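Local structure of 4-oxalocrotonate decarboxylase NahK (Pseudomonas putida, 5D2K) at residues 144-149 / 252-257; 199-204 / 244-249. The protein catalyses the metal-assisted decarboxylation of (3E)-2-oxohex-3-enedioate to 2-oxopent-4-enoate and carbon dioxide, in the breakdown of naphthalene. The protein carries 1 engineered substitution. All blocks are in the same frame, centred on the assembly; numbering follows the deposited sequence.

Contact 1 of 2, residues 144-149 / 252-257. With MG (magnesium ion), chain C; OOG (2-oxoadipic acid), chain D.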
loop_
_atom_site.group_PDB
_atom_site.type_symbol
_atom_site.label_atom_id
_atom_site.label_comp_id
_atom_site.label_asym_id
_atom_site.label_seq_id
_atom_site.Cartn_x
_atom_site.Cartn_y
_atom_site.Cartn_z
ATOM N N PRO A 144 -10.701 -8.153 3.544
ATOM C CA PRO A 144 -10.512 -7.018 4.463
ATOM C C PRO A 144 -9.056 -6.942 4.907
ATOM O O PRO A 144 -8.502 -7.964 5.312
ATOM C CB PRO A 144 -11.439 -7.356 5.630
ATOM C CG PRO A 144 -12.563 -8.130 4.979
ATOM C CD PRO A 144 -11.825 -9.012 3.962
ATOM N N THR A 145 -8.437 -5.770 4.783
ATOM C CA THR A 145 -7.004 -5.635 5.034
ATOM C C THR A 145 -6.688 -4.304 5.701
ATOM O O THR A 145 -7.114 -3.251 5.222
ATOM C CB THR A 145 -6.180 -5.715 3.723
ATOM O OG1 THR A 145 -6.527 -6.894 2.992
ATOM C CG2 THR A 145 -4.675 -5.738 4.008
ATOM N N VAL A 146 -5.923 -4.352 6.791
ATOM C CA VAL A 146 -5.415 -3.149 7.434
ATOM C C VAL A 146 -3.943 -2.984 7.079
ATOM O O VAL A 146 -3.151 -3.906 7.306
ATOM C CB VAL A 146 -5.578 -3.222 8.972
ATOM C CG1 VAL A 146 -4.953 -1.995 9.656
ATOM C CG2 VAL A 146 -7.052 -3.314 9.332
ATOM N N GLU A 147 -3.569 -1.855 6.482
ATOM C CA GLU A 147 -2.157 -1.615 6.215
ATOM C C GLU A 147 -1.502 -0.926 7.389
ATOM O O GLU A 147 -2.108 -0.085 8.029
ATOM C CB GLU A 147 -1.932 -0.755 4.965
ATOM C CG GLU A 147 -0.499 -0.949 4.436
ATOM C CD GLU A 147 -0.167 -0.198 3.151
ATOM O OE1 GLU A 147 -0.988 0.606 2.662
ATOM O OE2 GLU A 147 0.954 -0.414 2.639
ATOM N N VAL A 148 -0.255 -1.294 7.661
ATOM C CA VAL A 148 0.606 -0.490 8.521
ATOM C C VAL A 148 1.573 0.230 7.606
ATOM O O VAL A 148 2.386 -0.423 6.940
ATOM C CB VAL A 148 1.374 -1.329 9.553
ATOM C CG1 VAL A 148 2.163 -0.400 10.495
ATOM C CG2 VAL A 148 0.417 -2.211 10.347
ATOM N N ILE A 149 1.475 1.557 7.543
ATOM C CA ILE A 149 2.429 2.327 6.752
ATOM C C ILE A 149 3.438 2.989 7.664
ATOM O O ILE A 149 3.157 3.261 8.833
ATOM C CB ILE A 149 1.753 3.386 5.865
ATOM C CG1 ILE A 149 0.836 4.288 6.688
ATOM C CG2 ILE A 149 1.022 2.714 4.694
ATOM C CD1 ILE A 149 0.349 5.522 5.909
ATOM N N ASP A 252 -1.126 -0.453 22.079
ATOM C CA ASP A 252 -2.388 -0.224 21.367
ATOM C C ASP A 252 -3.020 -1.515 20.842
ATOM O O ASP A 252 -2.324 -2.461 20.466
ATOM C CB ASP A 252 -2.190 0.728 20.176
ATOM C CG ASP A 252 -1.898 2.154 20.592
ATOM O OD1 ASP A 252 -2.214 2.533 21.746
ATOM O OD2 ASP A 252 -1.352 2.908 19.755
ATOM N N ASN A 253 -4.345 -1.542 20.802
ATOM C CA ASN A 253 -5.058 -2.581 20.076
ATOM C C ASN A 253 -5.983 -1.908 19.082
ATOM O O ASN A 253 -6.490 -0.815 19.322
ATOM C CB ASN A 253 -5.837 -3.501 21.010
ATOM C CG ASN A 253 -6.941 -2.788 21.733
ATOM O OD1 ASN A 253 -8.072 -2.705 21.241
ATOM N ND2 ASN A 253 -6.631 -2.266 22.916
ATOM N N ILE A 254 -6.167 -2.542 17.937
ATOM C CA ILE A 254 -7.076 -1.998 16.944
ATOM C C ILE A 254 -8.039 -3.066 16.461
ATOM O O ILE A 254 -7.733 -4.265 16.471
ATOM C CB ILE A 254 -6.297 -1.367 15.749
ATOM C CG1 ILE A 254 -5.496 -2.416 14.965
ATOM C CG2 ILE A 254 -5.381 -0.241 16.235
ATOM C CD1 ILE A 254 -6.168 -2.872 13.688
ATOM N N THR A 255 -9.228 -2.621 16.072
ATOM C CA THR A 255 -10.200 -3.475 15.424
ATOM C C THR A 255 -10.841 -2.683 14.309
ATOM O O THR A 255 -11.365 -1.593 14.544
ATOM C CB THR A 255 -11.293 -3.961 16.388
ATOM O OG1 THR A 255 -10.713 -4.785 17.406
ATOM C CG2 THR A 255 -12.355 -4.756 15.635
ATOM N N VAL A 256 -10.803 -3.213 13.095
ATOM C CA VAL A 256 -11.491 -2.555 11.989
ATOM C C VAL A 256 -12.668 -3.418 11.540
ATOM O O VAL A 256 -12.499 -4.574 11.152
ATOM C CB VAL A 256 -10.552 -2.285 10.811
ATOM C CG1 VAL A 256 -11.316 -1.595 9.701
ATOM C CG2 VAL A 256 -9.363 -1.422 11.250
ATOM N N ARG A 257 -13.870 -2.856 11.608
ATOM C CA ARG A 257 -15.080 -3.599 11.289
ATOM C C ARG A 257 -15.496 -3.317 9.859
ATOM O O ARG A 257 -15.563 -2.157 9.434
ATOM C CB ARG A 257 -16.213 -3.235 12.254
ATOM C CG ARG A 257 -15.812 -3.369 13.718
ATOM C CD ARG A 257 -16.968 -3.059 14.652
ATOM N NE ARG A 257 -16.497 -3.072 16.033
ATOM C CZ ARG A 257 -16.285 -4.181 16.731
ATOM N NH1 ARG A 257 -16.522 -5.367 16.189
ATOM N NH2 ARG A 257 -15.835 -4.102 17.975
HETATM MG MG MG C . -2.356 1.934 2.004
HETATM C C2 OOG D . 1.943 6.602 1.357
HETATM C C3 OOG D . 1.128 5.321 1.400
HETATM C C4 OOG D . -0.250 5.540 0.810
HETATM C C6 OOG D . -2.651 4.532 0.956
HETATM O O4 OOG D . -3.394 3.545 1.165
HETATM O O3 OOG D . -3.139 5.658 0.685
HETATM C C5 OOG D . -1.156 4.353 1.053
HETATM C C1 OOG D . 1.852 7.321 2.688
HETATM O O1 OOG D . 2.884 7.495 3.401
HETATM O O2 OOG D . 0.736 7.753 3.078
HETATM O O5 OOG D . -0.735 3.249 1.323
HETATM O O HOH W 1 -2.529 0.980 0.153
#

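Contact 2 of 2, residues 199-204 / 244-249. With EDO (1,2-ethanediol), chain I.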
loop_
_atom_site.group_PDB
_atom_site.type_symbol
_atom_site.label_atom_id
_atom_site.label_comp_id
_atom_site.label_asym_id
_atom_site.label_seq_id
_atom_site.Cartn_x
_atom_site.Cartn_y
_atom_site.Cartn_z
ATOM N N GLU A 199 -12.339 2.514 20.983
ATOM C CA GLU A 199 -13.238 3.566 20.518
ATOM C C GLU A 199 -13.093 3.857 19.031
ATOM O O GLU A 199 -12.009 3.729 18.458
ATOM C CB GLU A 199 -13.019 4.849 21.315
ATOM C CG GLU A 199 -11.659 5.471 21.132
ATOM C CD GLU A 199 -11.645 6.971 21.410
ATOM O OE1 GLU A 199 -12.652 7.501 21.934
ATOM O OE2 GLU A 199 -10.626 7.624 21.096
ATOM N N VAL A 200 -14.197 4.267 18.412
ATOM C CA VAL A 200 -14.176 4.617 17.001
ATOM C C VAL A 200 -13.271 5.824 16.776
ATOM O O VAL A 200 -13.385 6.831 17.485
ATOM C CB VAL A 200 -15.598 4.914 16.481
ATOM C CG1 VAL A 200 -15.558 5.461 15.052
ATOM C CG2 VAL A 200 -16.451 3.658 16.558
ATOM N N VAL A 201 -12.348 5.723 15.821
ATOM C CA VAL A 201 -11.480 6.856 15.508
ATOM C C VAL A 201 -11.570 7.326 14.047
ATOM O O VAL A 201 -11.280 8.487 13.753
ATOM C CB VAL A 201 -9.998 6.558 15.857
ATOM C CG1 VAL A 201 -9.841 6.410 17.370
ATOM C CG2 VAL A 201 -9.485 5.317 15.124
ATOM N N GLU A 202 -11.963 6.437 13.136
ATOM C CA GLU A 202 -12.147 6.788 11.724
ATOM C C GLU A 202 -13.192 5.876 11.112
ATOM O O GLU A 202 -13.382 4.753 11.573
ATOM C CB GLU A 202 -10.843 6.650 10.914
ATOM C CG GLU A 202 -9.684 7.563 11.329
ATOM C CD GLU A 202 -9.921 9.036 11.025
ATOM O OE1 GLU A 202 -10.858 9.364 10.264
ATOM O OE2 GLU A 202 -9.153 9.871 11.548
ATOM N N LEU A 203 -13.857 6.349 10.065
ATOM C CA LEU A 203 -14.736 5.485 9.288
ATOM C C LEU A 203 -14.850 6.013 7.860
ATOM O O LEU A 203 -14.493 7.159 7.569
ATOM C CB LEU A 203 -16.117 5.348 9.954
ATOM C CG LEU A 203 -16.882 6.559 10.488
ATOM C CD1 LEU A 203 -17.330 7.488 9.362
ATOM C CD2 LEU A 203 -18.086 6.049 11.291
ATOM N N GLY A 204 -15.336 5.163 6.962
ATOM C CA GLY A 204 -15.490 5.556 5.574
ATOM C C GLY A 204 -16.136 4.452 4.759
ATOM O O GLY A 204 -16.497 3.392 5.283
ATOM N N ALA A 244 -8.255 8.433 6.630
ATOM C CA ALA A 244 -6.968 8.918 7.082
ATOM C C ALA A 244 -6.292 7.860 7.949
ATOM O O ALA A 244 -6.948 7.093 8.656
ATOM C CB ALA A 244 -7.127 10.222 7.852
ATOM N N ALA A 245 -4.973 7.829 7.875
ATOM C CA ALA A 245 -4.162 6.911 8.663
ATOM C C ALA A 245 -4.059 7.373 10.125
ATOM O O ALA A 245 -4.101 8.573 10.414
ATOM C CB ALA A 245 -2.790 6.784 8.036
ATOM N N VAL A 246 -3.942 6.412 11.038
ATOM C CA VAL A 246 -3.957 6.674 12.478
ATOM C C VAL A 246 -2.689 6.120 13.124
ATOM O O VAL A 246 -2.347 4.962 12.916
ATOM C CB VAL A 246 -5.193 6.041 13.121
ATOM C CG1 VAL A 246 -5.114 6.070 14.643
ATOM C CG2 VAL A 246 -6.471 6.730 12.610
ATOM N N PRO A 247 -1.983 6.943 13.917
ATOM C CA PRO A 247 -0.748 6.447 14.538
ATOM C C PRO A 247 -0.998 5.300 15.537
ATOM O O PRO A 247 -2.053 5.230 16.188
ATOM C CB PRO A 247 -0.182 7.688 15.244
ATOM C CG PRO A 247 -1.341 8.598 15.422
ATOM C CD PRO A 247 -2.289 8.336 14.291
ATOM N N VAL A 248 -0.049 4.369 15.602
ATOM C CA VAL A 248 -0.112 3.274 16.566
ATOM C C VAL A 248 1.213 3.185 17.314
ATOM O O VAL A 248 2.260 3.613 16.808
ATOM C CB VAL A 248 -0.433 1.914 15.900
ATOM C CG1 VAL A 248 -1.904 1.870 15.472
ATOM C CG2 VAL A 248 0.513 1.653 14.727
ATOM N N ALA A 249 1.154 2.630 18.519
ATOM C CA ALA A 249 2.302 2.585 19.415
ATOM C C ALA A 249 2.188 1.375 20.338
ATOM O O ALA A 249 1.108 0.785 20.460
ATOM C CB ALA A 249 2.385 3.889 20.224
HETATM C C1 EDO I . -8.182 11.289 19.012
HETATM O O1 EDO I . -9.160 11.796 18.093
HETATM C C2 EDO I . -8.709 10.030 19.685
HETATM O O2 EDO I . -10.016 10.289 20.213
HETATM O O HOH W 2 -10.614 10.193 7.134
HETATM O O HOH W 3 -6.263 10.395 11.553
#

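Contact 1 of 2, residues 144-149 / 252-257
On the side of 144-149 one valine, Val146, makes every contact with 252-257, meeting Val256 and Ile254, while its neighbour Glu147 binds magnesium. With CG1 anti to the backbone N (chi1 176°), Val146 carries CG2 beside that nitrogen, where it meets CG2 of Val256 at 3.5 Å, a tight methyl-to-methyl approach. The other branch, CG1, lies 4.3 Å from CD1 of Ile254, a looser touch. No hydrogen bond crosses, as expected for strands of two different sheets packed through their apolar faces; Ile113 and Val264 also pack on Val146.

Glu147 reaches the metal with an extended chain. Its OE1 lies 2.0 Å from magnesium, whereas OE2 stays 4.1 Å from the ion, so the carboxylate binds through one oxygen; OE2 forms a salt bridge to Lys69. The 2-oxo acid end of 2-oxoadipate chelates through carboxylate O4 at 2.1 Å and keto O5 at 2.2 Å from the magnesium, with O4 opposite OE1 of Glu147 (about 167°). Water 1, Glu114 and Glu116 bring the donor atoms to six. At the ligand's far end, CD1 of Ile149 stands 3.6 Å from carboxylate oxygen O2. Chelation would probably polarise the keto group, consistent with a metal that draws in the electrons released when a substrate's distal carboxylate leaves.

Contact 2 of 2, residues 199-204 / 244-249
With CG beside the backbone N and anti to the carbonyl carbon (chi1 -63°), Glu202 lays CG on Val246, and a bend at chi2 (-69°) turns the carboxylate along the 244-245 backbone. The CG atom of Glu202 lies 3.6 Å from CG2 of Val246, the side chains crossing at a slant, and 3.9 Å from the carbonyl O of Ala244.

Neither carboxylate oxygen bonds directly to the other segment; each works through a water. Water 2 donates to OE1 of Glu202 (3.2 Å) and accepts from N of Ala244 (3.0 Å). Water 3 donates both to OE2 of Glu202, at 2.9 Å, and to O of Ala245, at 3.0 Å. One acid thus serves a backbone N-H and a backbone carbonyl, and the two bridges probably help to fix how its flat group is turned.

Val201 adds an apolar touch, its CG2 4.2 Å from CG2 of Val246. That two consecutive residues should both point at 244-249 follows from the backbone: Val201 has psi -25°, far from the usual strand value, and Met194 of strand 191-196 stands across from Val201 and Glu202 together, its backbone bonding to both. This is a classic beta bulge, here in strand 199-205, an edge strand of the smaller sheet within this chain.

Overall arrangement
From the N terminus, the chain first runs through 144-149, in the larger mixed sheet, then reaches 199-204 at the margin of the smaller sheet. After helix 213-225 it re-enters the larger sheet at strand 236-238 and, with the short strand 246-247 inside 244-249, closes contact 2 over 39 intervening residues. Strand 253-258 of the smaller sheet is the next strand in the chain and closes contact 1 over 102 residues, so contact 2 is nested inside contact 1. Each contact joins one sheet to the other, and their centres are about 9 Å apart. They also touch directly: CD1 of Ile149 lies 4.0 Å from CB of Ala245, and CG2 of Ile254 lies 4.1 Å from CG1 of Val248.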